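Local coordinates for rhodanese domain-containing protein (Thermoplasma volcanium GSS1, PDB 3GK5) that is of unknown function but, as a rhodanese-like domain of a longer protein, probably takes part in sulfur transfer or related chemistry, at residues A9-N14 with Y18-V23; Y58-A63 with A70-L75. All coordinates share one frame; numbering follows the deposited sequence.

Contact 1. Residues A9-N14 with Y18-V23; sequences ADLYEN and YTVLDV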
loop_
_atom_site.group_PDB
_atom_site.type_symbol
_atom_site.label_atom_id
_atom_site.label_comp_id
_atom_site.label_asym_id
_atom_site.label_seq_id
_atom_site.Cartn_x
_atom_site.Cartn_y
_atom_site.Cartn_z
ATOM N N ALA A 9 7.130 -5.479 -9.658
ATOM C CA ALA A 9 8.128 -4.924 -10.553
ATOM C C ALA A 9 7.659 -3.581 -11.081
ATOM O O ALA A 9 8.448 -2.641 -11.202
ATOM C CB ALA A 9 8.396 -5.884 -11.708
ATOM N N ASP A 10 6.370 -3.497 -11.394
ATOM C CA ASP A 10 5.781 -2.261 -11.902
ATOM C C ASP A 10 5.923 -1.153 -10.870
ATOM O O ASP A 10 6.425 -0.068 -11.173
ATOM C CB ASP A 10 4.296 -2.471 -12.216
ATOM C CG ASP A 10 4.068 -3.286 -13.471
ATOM O OD1 ASP A 10 2.993 -3.924 -13.569
ATOM O OD2 ASP A 10 4.950 -3.278 -14.363
ATOM N N LEU A 11 5.469 -1.429 -9.650
ATOM C CA LEU A 11 5.550 -0.448 -8.575
ATOM C C LEU A 11 6.972 0.065 -8.382
ATOM O O LEU A 11 7.197 1.270 -8.356
ATOM C CB LEU A 11 5.039 -1.040 -7.253
ATOM C CG LEU A 11 5.157 -0.159 -5.998
ATOM C CD1 LEU A 11 4.604 1.232 -6.259
ATOM C CD2 LEU A 11 4.399 -0.814 -4.855
ATOM N N TYR A 12 7.923 -0.852 -8.249
ATOM C CA TYR A 12 9.315 -0.479 -8.039
ATOM C C TYR A 12 9.872 0.386 -9.160
ATOM O O TYR A 12 10.600 1.343 -8.905
ATOM C CB TYR A 12 10.174 -1.732 -7.864
ATOM C CG TYR A 12 11.646 -1.455 -7.670
ATOM C CD1 TYR A 12 12.550 -1.604 -8.727
ATOM C CD2 TYR A 12 12.141 -1.047 -6.428
ATOM C CE1 TYR A 12 13.914 -1.356 -8.550
ATOM C CE2 TYR A 12 13.501 -0.792 -6.241
ATOM C CZ TYR A 12 14.381 -0.951 -7.305
ATOM O OH TYR A 12 15.724 -0.711 -7.115
ATOM N N GLU A 13 9.525 0.056 -10.399
ATOM C CA GLU A 13 9.998 0.819 -11.542
ATOM C C GLU A 13 9.400 2.224 -11.593
ATOM O O GLU A 13 9.965 3.123 -12.218
ATOM C CB GLU A 13 9.658 0.089 -12.835
ATOM C CG GLU A 13 10.445 -1.172 -13.048
ATOM C CD GLU A 13 9.822 -2.053 -14.108
ATOM O OE1 GLU A 13 9.585 -1.549 -15.229
ATOM O OE2 GLU A 13 9.568 -3.245 -13.818
ATOM N N ASN A 14 8.256 2.407 -10.945
ATOM C CA ASN A 14 7.578 3.698 -10.933
ATOM C C ASN A 14 7.421 4.206 -9.508
ATOM O O ASN A 14 6.611 5.089 -9.236
ATOM C CB ASN A 14 6.203 3.565 -11.605
ATOM C CG ASN A 14 6.308 3.276 -13.106
ATOM O OD1 ASN A 14 6.564 4.177 -13.899
ATOM N ND2 ASN A 14 6.121 2.012 -13.492
ATOM N N TYR A 18 4.346 6.728 -7.267
ATOM C CA TYR A 18 3.363 6.305 -6.277
ATOM C C TYR A 18 3.750 6.693 -4.872
ATOM O O TYR A 18 4.890 7.069 -4.602
ATOM C CB TYR A 18 3.162 4.786 -6.289
ATOM C CG TYR A 18 2.578 4.234 -7.562
ATOM C CD1 TYR A 18 3.381 4.005 -8.678
ATOM C CD2 TYR A 18 1.214 3.933 -7.649
ATOM C CE1 TYR A 18 2.840 3.488 -9.849
ATOM C CE2 TYR A 18 0.661 3.416 -8.814
ATOM C CZ TYR A 18 1.480 3.197 -9.911
ATOM O OH TYR A 18 0.933 2.710 -11.074
ATOM N N THR A 19 2.769 6.577 -3.986
ATOM C CA THR A 19 2.922 6.851 -2.568
ATOM C C THR A 19 2.356 5.610 -1.909
ATOM O O THR A 19 1.155 5.476 -1.775
ATOM C CB THR A 19 2.087 8.052 -2.127
ATOM O OG1 THR A 19 2.594 9.244 -2.740
ATOM C CG2 THR A 19 2.129 8.191 -0.606
ATOM N N VAL A 20 3.234 4.700 -1.517
ATOM C CA VAL A 20 2.823 3.449 -0.901
ATOM C C VAL A 20 2.010 3.634 0.374
ATOM O O VAL A 20 2.454 4.315 1.300
ATOM C CB VAL A 20 4.053 2.592 -0.563
ATOM C CG1 VAL A 20 3.619 1.270 0.007
ATOM C CG2 VAL A 20 4.904 2.397 -1.801
ATOM N N LEU A 21 0.824 3.027 0.420
ATOM C CA LEU A 21 -0.028 3.093 1.611
ATOM C C LEU A 21 -0.006 1.700 2.239
ATOM O O LEU A 21 -0.528 0.745 1.660
ATOM C CB LEU A 21 -1.470 3.435 1.244
ATOM C CG LEU A 21 -2.328 4.212 2.249
ATOM C CD1 LEU A 21 -3.793 3.909 1.963
ATOM C CD2 LEU A 21 -1.993 3.853 3.679
ATOM N N ASP A 22 0.591 1.587 3.422
ATOM C CA ASP A 22 0.684 0.297 4.105
ATOM C C ASP A 22 -0.460 0.195 5.101
ATOM O O ASP A 22 -0.484 0.914 6.097
ATOM C CB ASP A 22 2.039 0.182 4.812
ATOM C CG ASP A 22 2.314 -1.209 5.319
ATOM O OD1 ASP A 22 3.495 -1.624 5.247
ATOM O OD2 ASP A 22 1.371 -1.889 5.798
ATOM N N VAL A 23 -1.402 -0.705 4.824
ATOM C CA VAL A 23 -2.584 -0.885 5.663
ATOM C C VAL A 23 -2.495 -2.000 6.693
ATOM O O VAL A 23 -3.505 -2.426 7.252
ATOM C CB VAL A 23 -3.812 -1.119 4.791
ATOM C CG1 VAL A 23 -3.938 0.020 3.787
ATOM C CG2 VAL A 23 -3.685 -2.450 4.080
#
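Tyr18, at the start of segment 18-23, lies against Leu11 of helix 8-13 and Asn14 just after it, in a contact that packs this helix on the parallel sheet of the rhodanese-like domain. Leu11 extends its CG anti to the backbone N (chi1 176°), which carries the isobutyl group off the helix to Tyr18. There CD1 meets the root of the aromatic side chain, 3.8 Å from Tyr18 CB and equally near CG. The other methyl, CD2, makes a looser approach to Val20, 4.5 Å from its CG2. Leucine suits this place: its forked end reaches both residues, and it also packs on Ile6, Ala59 and Val85 of three other strands of the sheet.

Asn14 meets one flank of the ring, along CD1 and CE1. Its CB is 3.8 Å from Tyr18 CE1, while Asn14 O lies in the ring plane at the edge, 3.5 Å from Tyr18 CD1. The same carbonyl oxygen accepts a weak, bent bond from Tyr18 N (3.4 Å, 130° at the hydrogen). The Asn14 amide turns back to its own helix, ND2 donating to Asp10 O at 3.1 Å, a use that fits asparagine to a helix end. Tyr18 OH hydrogen-bonds to Lys57 NZ, giving the ring a polar tether at its far end. With an alanine at this position, CB would remain beside Leu11, but the loss of the ring would probably open a gap beside Asn14 and leave Lys57 NZ without its phenolic partner. Helix and strand are thus joined here chiefly by apolar packing, with the weak bond from Tyr18 N to Asn14 O as the single polar link between the segments.

Contact 2. Residues Y58-A63 with A70-L75; sequences YAVICA and AAVEFL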
loop_
_atom_site.group_PDB
_atom_site.type_symbol
_atom_site.label_atom_id
_atom_site.label_comp_id
_atom_site.label_asym_id
_atom_site.label_seq_id
_atom_site.Cartn_x
_atom_site.Cartn_y
_atom_site.Cartn_z
ATOM N N TYR A 58 -1.903 6.451 -5.100
ATOM C CA TYR A 58 -1.532 5.524 -4.042
ATOM C C TYR A 58 -1.435 4.062 -4.454
ATOM O O TYR A 58 -2.189 3.584 -5.303
ATOM C CB TYR A 58 -2.513 5.637 -2.872
ATOM C CG TYR A 58 -2.473 6.965 -2.145
ATOM C CD1 TYR A 58 -3.407 7.971 -2.419
ATOM C CD2 TYR A 58 -1.512 7.208 -1.166
ATOM C CE1 TYR A 58 -3.382 9.182 -1.726
ATOM C CE2 TYR A 58 -1.478 8.409 -0.471
ATOM C CZ TYR A 58 -2.407 9.387 -0.751
ATOM O OH TYR A 58 -2.354 10.569 -0.057
ATOM N N ALA A 59 -0.491 3.366 -3.833
ATOM C CA ALA A 59 -0.280 1.944 -4.061
ATOM C C ALA A 59 -0.539 1.285 -2.700
ATOM O O ALA A 59 0.279 1.389 -1.779
ATOM C CB ALA A 59 1.165 1.686 -4.534
ATOM N N VAL A 60 -1.684 0.623 -2.571
ATOM C CA VAL A 60 -2.060 -0.006 -1.308
ATOM C C VAL A 60 -1.439 -1.371 -1.162
ATOM O O VAL A 60 -1.688 -2.275 -1.959
ATOM C CB VAL A 60 -3.579 -0.162 -1.179
ATOM C CG1 VAL A 60 -3.936 -0.462 0.262
ATOM C CG2 VAL A 60 -4.267 1.082 -1.664
ATOM N N ILE A 61 -0.632 -1.518 -0.125
ATOM C CA ILE A 61 0.040 -2.771 0.088
ATOM C C ILE A 61 -0.422 -3.463 1.344
ATOM O O ILE A 61 -0.847 -2.839 2.310
ATOM C CB ILE A 61 1.547 -2.572 0.146
ATOM C CG1 ILE A 61 2.253 -3.922 -0.040
ATOM C CG2 ILE A 61 1.916 -1.920 1.456
ATOM C CD1 ILE A 61 3.588 -3.813 -0.790
ATOM N N CYS A 62 -0.310 -4.773 1.322
ATOM C CA CYS A 62 -0.739 -5.588 2.433
ATOM C C CYS A 62 0.319 -6.665 2.702
ATOM O O CYS A 62 1.358 -6.678 2.053
ATOM C CB CYS A 62 -2.070 -6.200 2.034
ATOM S SG CYS A 62 -2.748 -7.231 3.221
ATOM N N ALA A 63 0.085 -7.561 3.649
ATOM C CA ALA A 63 1.079 -8.606 3.891
ATOM C C ALA A 63 1.048 -9.572 2.717
ATOM O O ALA A 63 2.092 -9.953 2.185
ATOM C CB ALA A 63 0.792 -9.359 5.201
ATOM N N ALA A 70 -9.487 -5.125 0.001
ATOM C CA ALA A 70 -10.673 -4.549 0.622
ATOM C C ALA A 70 -10.560 -3.032 0.787
ATOM O O ALA A 70 -11.555 -2.312 0.694
ATOM C CB ALA A 70 -10.924 -5.210 1.957
ATOM N N ALA A 71 -9.344 -2.548 1.007
ATOM C CA ALA A 71 -9.116 -1.116 1.163
ATOM C C ALA A 71 -9.298 -0.398 -0.178
ATOM O O ALA A 71 -9.833 0.706 -0.239
ATOM C CB ALA A 71 -7.708 -0.859 1.700
ATOM N N VAL A 72 -8.845 -1.025 -1.253
ATOM C CA VAL A 72 -8.965 -0.415 -2.558
ATOM C C VAL A 72 -10.412 -0.199 -2.976
ATOM O O VAL A 72 -10.763 0.868 -3.461
ATOM C CB VAL A 72 -8.261 -1.249 -3.619
ATOM C CG1 VAL A 72 -8.495 -0.632 -4.989
ATOM C CG2 VAL A 72 -6.771 -1.311 -3.314
ATOM N N GLU A 73 -11.250 -1.213 -2.783
ATOM C CA GLU A 73 -12.661 -1.125 -3.151
ATOM C C GLU A 73 -13.342 0.002 -2.382
ATOM O O GLU A 73 -14.293 0.608 -2.861
ATOM C CB GLU A 73 -13.364 -2.454 -2.847
ATOM C CG GLU A 73 -13.777 -3.263 -4.076
ATOM C CD GLU A 73 -14.955 -2.643 -4.809
ATOM O OE1 GLU A 73 -14.781 -1.585 -5.447
ATOM O OE2 GLU A 73 -16.066 -3.205 -4.739
ATOM N N PHE A 74 -12.840 0.273 -1.184
ATOM C CA PHE A 74 -13.388 1.315 -0.335
ATOM C C PHE A 74 -12.959 2.705 -0.798
ATOM O O PHE A 74 -13.792 3.582 -1.012
ATOM C CB PHE A 74 -12.932 1.074 1.106
ATOM C CG PHE A 74 -13.410 2.114 2.083
ATOM C CD1 PHE A 74 -14.767 2.275 2.346
ATOM C CD2 PHE A 74 -12.495 2.931 2.747
ATOM C CE1 PHE A 74 -15.208 3.240 3.256
ATOM C CE2 PHE A 74 -12.921 3.894 3.654
ATOM C CZ PHE A 74 -14.283 4.051 3.911
ATOM N N LEU A 75 -11.659 2.907 -0.968
ATOM C CA LEU A 75 -11.153 4.213 -1.373
ATOM C C LEU A 75 -11.398 4.529 -2.848
ATOM O O LEU A 75 -11.332 5.688 -3.253
ATOM C CB LEU A 75 -9.655 4.304 -1.079
ATOM C CG LEU A 75 -9.212 3.939 0.337
ATOM C CD1 LEU A 75 -7.697 3.880 0.374
ATOM C CD2 LEU A 75 -9.745 4.951 1.342
#
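The beta-alpha-beta unit formed by strand 58-61, helix 66-76 and strand 82-85 supplies this contact, in which the helix packs against the strand that precedes it. Between them runs the segment that in rhodaneses forms the active-site loop; Cys62, just beyond the strand, occupies the position where members of the family usually carry their sulfur-accepting cysteine. Val60 bears most of the packing. Its side chain leaves the sheet toward the helix and divides its two methyls between successive helical residues. CG1, anti to the backbone N (chi1 -165°), comes to 4.1 Å from Ala71 CB. CG2, on the other branch, reaches Val72, where CG2 of Val72 is 3.8 Å from CG2 of Val60.

The two valines lie alongside and offset, running opposite ways, and Val72 CG2 also comes within 4.0 Å of Val60 CB. Val60 and Val72 are also the closest backbone pair, with their CA atoms 7.0 Å apart. Alanine suits position 71 because its CB points at the strand and a single methyl group is enough to make the touch. The beta-branched valine suits the strand, and its fork gives one methyl to each of Ala71 and Val72. Val72 continues onto Ile82 and Asp84 of the following strand, so one helical residue bridges both strands of the unit, while Val60 also touches Ser68 and Val23. All three contacting residues are buried and join through hydrocarbon alone; the helix is therefore positioned here by shape and the exclusion of water, while directional polar bonding plays no part between the segments.

Overall arrangement
Contact 1 closes before contact 2 opens along the chain, and both belong to one parallel sheet within the rhodanese-like domain, their centres about 11 Å apart. Strands 19-22 and 58-61 are neighbours in that sheet, and Leu21 joins them: its N lies 2.8 Å from Ala59 O, and its O lies 2.9 Å from Ile61 N, both probable hydrogen bonds. The helices lie on opposite faces: Ala59 meets Leu11 and Tyr18 on the side of helix 8-13, whereas Val60 faces helix 66-76. Strand 58-61 is thus packed on both faces, in an alpha/beta/alpha layering with the probable active-site loop following that strand.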